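Local coordinates for RND efflux system, outer membrane lipoprotein, NodT family (Burkholderia mallei, PDB 6U94), which probably serves as the outer membrane channel component of an RND-type efflux system, as members of the outer membrane factor family do, at residues 383-386 against 387-391; 429-432 against 433-437. All coordinates share one frame; numbering follows the deposited sequence.

Interaction 1 of 2, residues 383-386 against 387-391; sequences AARA and TYERE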
loop_
_atom_site.group_PDB
_atom_site.type_symbol
_atom_site.label_atom_id
_atom_site.label_comp_id
_atom_site.label_asym_id
_atom_site.label_seq_id
_atom_site.Cartn_x
_atom_site.Cartn_y
_atom_site.Cartn_z
ATOM N N ALA A 383 9.017 -3.768 -7.125
ATOM C CA ALA A 383 9.338 -2.734 -8.102
ATOM C C ALA A 383 8.514 -1.481 -7.857
ATOM O O ALA A 383 9.031 -0.363 -7.959
ATOM C CB ALA A 383 9.111 -3.256 -9.520
ATOM N N ALA A 384 7.230 -1.648 -7.529
ATOM C CA ALA A 384 6.386 -0.503 -7.207
ATOM C C ALA A 384 6.984 0.316 -6.073
ATOM O O ALA A 384 7.017 1.550 -6.133
ATOM C CB ALA A 384 4.979 -0.971 -6.842
ATOM N N ARG A 385 7.469 -0.359 -5.027
ATOM C CA ARG A 385 8.083 0.359 -3.918
ATOM C C ARG A 385 9.336 1.095 -4.366
ATOM O O ARG A 385 9.559 2.246 -3.974
ATOM C CB ARG A 385 8.424 -0.595 -2.778
ATOM C CG ARG A 385 8.783 0.153 -1.507
ATOM C CD ARG A 385 9.838 -0.553 -0.692
ATOM N NE ARG A 385 10.281 0.295 0.409
ATOM C CZ ARG A 385 10.947 -0.142 1.471
ATOM N NH1 ARG A 385 11.245 -1.430 1.586
ATOM N NH2 ARG A 385 11.310 0.709 2.420
ATOM N N ALA A 386 10.177 0.437 -5.172
ATOM C CA ALA A 386 11.389 1.078 -5.664
ATOM C C ALA A 386 11.065 2.316 -6.489
ATOM O O ALA A 386 11.812 3.301 -6.454
ATOM C CB ALA A 386 12.210 0.084 -6.488
ATOM N N THR A 387 9.954 2.289 -7.229
ATOM C CA THR A 387 9.521 3.472 -7.966
ATOM C C THR A 387 9.118 4.595 -7.017
ATOM O O THR A 387 9.492 5.757 -7.223
ATOM C CB THR A 387 8.360 3.115 -8.895
ATOM O OG1 THR A 387 8.825 2.229 -9.918
ATOM C CG2 THR A 387 7.785 4.369 -9.539
ATOM N N TYR A 388 8.371 4.264 -5.961
ATOM C CA TYR A 388 7.908 5.289 -5.033
ATOM C C TYR A 388 9.065 5.915 -4.263
ATOM O O TYR A 388 9.065 7.126 -4.016
ATOM C CB TYR A 388 6.879 4.699 -4.073
ATOM C CG TYR A 388 5.567 4.348 -4.735
ATOM C CD1 TYR A 388 4.979 5.211 -5.651
ATOM C CD2 TYR A 388 4.924 3.150 -4.456
ATOM C CE1 TYR A 388 3.779 4.893 -6.264
ATOM C CE2 TYR A 388 3.723 2.824 -5.066
ATOM C CZ TYR A 388 3.154 3.697 -5.966
ATOM O OH TYR A 388 1.961 3.376 -6.573
ATOM N N GLU A 389 10.052 5.108 -3.860
ATOM C CA GLU A 389 11.209 5.660 -3.165
ATOM C C GLU A 389 12.033 6.538 -4.094
ATOM O O GLU A 389 12.649 7.510 -3.642
ATOM C CB GLU A 389 12.067 4.532 -2.585
ATOM C CG GLU A 389 11.314 3.552 -1.685
ATOM C CD GLU A 389 11.057 4.086 -0.285
ATOM O OE1 GLU A 389 10.561 3.309 0.560
ATOM O OE2 GLU A 389 11.352 5.272 -0.023
ATOM N N ARG A 390 12.050 6.214 -5.390
ATOM C CA ARG A 390 12.689 7.086 -6.368
ATOM C C ARG A 390 11.954 8.415 -6.476
ATOM O O ARG A 390 12.581 9.480 -6.516
ATOM C CB ARG A 390 12.739 6.395 -7.732
ATOM C CG ARG A 390 14.126 5.980 -8.186
ATOM C CD ARG A 390 14.047 4.752 -9.075
ATOM N NE ARG A 390 13.013 4.884 -10.097
ATOM C CZ ARG A 390 12.362 3.858 -10.635
ATOM N NH1 ARG A 390 12.631 2.619 -10.244
ATOM N NH2 ARG A 390 11.433 4.071 -11.558
ATOM N N GLU A 391 10.620 8.371 -6.511
ATOM C CA GLU A 391 9.837 9.598 -6.624
ATOM C C GLU A 391 9.986 10.476 -5.389
ATOM O O GLU A 391 9.978 11.710 -5.495
ATOM C CB GLU A 391 8.369 9.264 -6.868
ATOM C CG GLU A 391 8.016 9.098 -8.335
ATOM C CD GLU A 391 8.276 10.361 -9.138
ATOM O OE1 GLU A 391 8.041 11.469 -8.606
ATOM O OE2 GLU A 391 8.719 10.249 -10.301
#
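R385 and E389 face each other one helical turn apart and form a salt bridge in which both donors converge on a single oxygen. R385 presents its guanidinium side-on: NE lies 3.0 Å from E389 OE1, with an N-H...O angle of 153°, and NH2 lies 3.3 Å from that same OE1. The oxygen sits at the guanidinium edge, close to its plane, yet the carboxylate is turned 52° against that plane. NE meets the anti lone pair of OE1, whereas NH2 arrives from above the carboxylate plane. R385 places CG anti to its own N and bends at chi2, and E389 answers by folding at its own chi2 (-78°), which brings OE1 back along the helix. The guanidinium has a second acidic partner in E269, through NH1, while R448 brings a like charge near NH2.

On another flank, Y388 lays its ring beside the preceding turn, CD2 standing 3.1 Å from A384 O, the carbonyl that accepts the Y388 N-H. T387 N donates to A383 O at 2.9 Å, and T387 OG1 adds only a weak second bond, 3.3 Å long, to that A383 O.

Both segments lie on helix 362-415; R385, Y388 and E391 touch S447, A443 and Y440 of helix 421-454.

Interaction 2 of 2, residues 429-432 against 433-437; sequences QLFA and AQQLL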
loop_
_atom_site.group_PDB
_atom_site.type_symbol
_atom_site.label_atom_id
_atom_site.label_comp_id
_atom_site.label_asym_id
_atom_site.label_seq_id
_atom_site.Cartn_x
_atom_site.Cartn_y
_atom_site.Cartn_z
ATOM N N GLN A 429 4.283 26.540 -6.786
ATOM C CA GLN A 429 4.934 25.287 -7.152
ATOM C C GLN A 429 5.518 24.588 -5.934
ATOM O O GLN A 429 5.526 23.352 -5.872
ATOM C CB GLN A 429 6.031 25.539 -8.187
ATOM C CG GLN A 429 5.522 25.928 -9.558
ATOM C CD GLN A 429 6.639 26.016 -10.579
ATOM O OE1 GLN A 429 7.729 25.483 -10.370
ATOM N NE2 GLN A 429 6.376 26.695 -11.690
ATOM N N LEU A 430 6.014 25.354 -4.959
ATOM C CA LEU A 430 6.589 24.751 -3.761
ATOM C C LEU A 430 5.522 24.033 -2.943
ATOM O O LEU A 430 5.712 22.884 -2.527
ATOM C CB LEU A 430 7.285 25.823 -2.921
ATOM C CG LEU A 430 7.837 25.392 -1.560
ATOM C CD1 LEU A 430 8.924 24.343 -1.723
ATOM C CD2 LEU A 430 8.360 26.595 -0.792
ATOM N N PHE A 431 4.384 24.695 -2.713
ATOM C CA PHE A 431 3.316 24.089 -1.926
ATOM C C PHE A 431 2.743 22.856 -2.615
ATOM O O PHE A 431 2.368 21.888 -1.944
ATOM C CB PHE A 431 2.219 25.123 -1.658
ATOM C CG PHE A 431 1.081 24.600 -0.837
ATOM C CD1 PHE A 431 1.318 23.911 0.341
ATOM C CD2 PHE A 431 -0.231 24.809 -1.233
ATOM C CE1 PHE A 431 0.269 23.426 1.104
ATOM C CE2 PHE A 431 -1.285 24.330 -0.473
ATOM C CZ PHE A 431 -1.034 23.639 0.696
ATOM N N ALA A 432 2.679 22.863 -3.948
ATOM C CA ALA A 432 2.214 21.678 -4.660
ATOM C C ALA A 432 3.209 20.533 -4.525
ATOM O O ALA A 432 2.814 19.368 -4.385
ATOM C CB ALA A 432 1.970 22.007 -6.131
ATOM N N ALA A 433 4.505 20.848 -4.550
ATOM C CA ALA A 433 5.519 19.805 -4.438
ATOM C C ALA A 433 5.593 19.237 -3.029
ATOM O O ALA A 433 5.882 18.048 -2.857
ATOM C CB ALA A 433 6.882 20.350 -4.863
ATOM N N GLN A 434 5.342 20.066 -2.011
ATOM C CA GLN A 434 5.383 19.581 -0.636
ATOM C C GLN A 434 4.222 18.636 -0.349
ATOM O O GLN A 434 4.374 17.669 0.405
ATOM C CB GLN A 434 5.374 20.758 0.337
ATOM C CG GLN A 434 6.614 21.635 0.259
ATOM C CD GLN A 434 6.545 22.823 1.196
ATOM O OE1 GLN A 434 5.580 23.590 1.177
ATOM N NE2 GLN A 434 7.568 22.978 2.029
ATOM N N GLN A 435 3.052 18.906 -0.933
ATOM C CA GLN A 435 1.933 17.983 -0.791
ATOM C C GLN A 435 2.225 16.659 -1.483
ATOM O O GLN A 435 1.945 15.591 -0.930
ATOM C CB GLN A 435 0.659 18.613 -1.351
ATOM C CG GLN A 435 0.197 19.850 -0.599
ATOM C CD GLN A 435 -0.886 20.609 -1.339
ATOM O OE1 GLN A 435 -0.627 21.658 -1.932
ATOM N NE2 GLN A 435 -2.108 20.087 -1.306
ATOM N N LEU A 436 2.806 16.710 -2.686
ATOM C CA LEU A 436 3.120 15.483 -3.408
ATOM C C LEU A 436 4.121 14.622 -2.655
ATOM O O LEU A 436 4.075 13.392 -2.757
ATOM C CB LEU A 436 3.661 15.810 -4.800
ATOM C CG LEU A 436 2.688 15.633 -5.965
ATOM C CD1 LEU A 436 3.435 15.637 -7.289
ATOM C CD2 LEU A 436 1.891 14.349 -5.796
ATOM N N LEU A 437 5.039 15.241 -1.907
ATOM C CA LEU A 437 6.028 14.466 -1.165
ATOM C C LEU A 437 5.363 13.568 -0.127
ATOM O O LEU A 437 5.762 12.410 0.048
ATOM C CB LEU A 437 7.033 15.401 -0.496
ATOM C CG LEU A 437 8.073 14.740 0.411
ATOM C CD1 LEU A 437 8.879 13.708 -0.359
ATOM C CD2 LEU A 437 8.992 15.791 1.028
#
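A little over two turns of the long helix 421-454 carry this contact, in which the F431 and Q435 side chains, four residues apart, lie one over the other while the main chain keeps regular i to i+4 hydrogen bonding. Four such bonds cross from 429-432 to 433-437; the one from Q434 N to L430 O is 2.9 Å long and that from L436 N to A432 O is 3.2 Å.

The most intimate side-chain pair is F431 with Q435. F431 has CG anti to its backbone N (chi1 -179°), which swings the ring outward from the helix, and the extended Q435 chain runs back toward residue 431 to reach it. The amide end lies over one face of the ring, the two planes 29° apart. The Q435 methylene CG stands 3.3 Å from F431 O, showing that the glutamine stem also runs close to the backbone of the preceding turn.

L430 and Q434 make a looser, oblique contact of the leucine with the glutamine stem and amide, closest at L430 CG to Q434 OE1, 4.0 Å. Q434 CG itself lies 3.2 Å from L430 O. A433, buried, sets its CB 3.4 Å from Q429 O.

The helix is packed by two others: F431, Q434 and Q435 touch L186 of helix 156-203, while A433 reaches Q395 and I399 of helix 362-415. Long helices packed side by side in this way are consistent with the helical barrel of outer membrane factors.

Interactions 1 and 2 lie on consecutive helices, 362-415 and 421-454, with centres 18 Å apart and nearest atoms about 6 Å apart, so they do not touch. Each is confined to one helix and built on the same i to i+4 backbone bonding; the side chains differ. Interaction 1 is a surface contact with no buried residue among those touching, and a charged pair dominates it. Interaction 2 is partly buried, at F431 and A433, with an aromatic-amide pair beside a separate leucine-glutamine pair. Outward, R385, Y388 and E391 meet helix 421-454, whereas F431, Q434 and Q435 meet helix 156-203 and Q429, A433 and L436 meet helix 362-415.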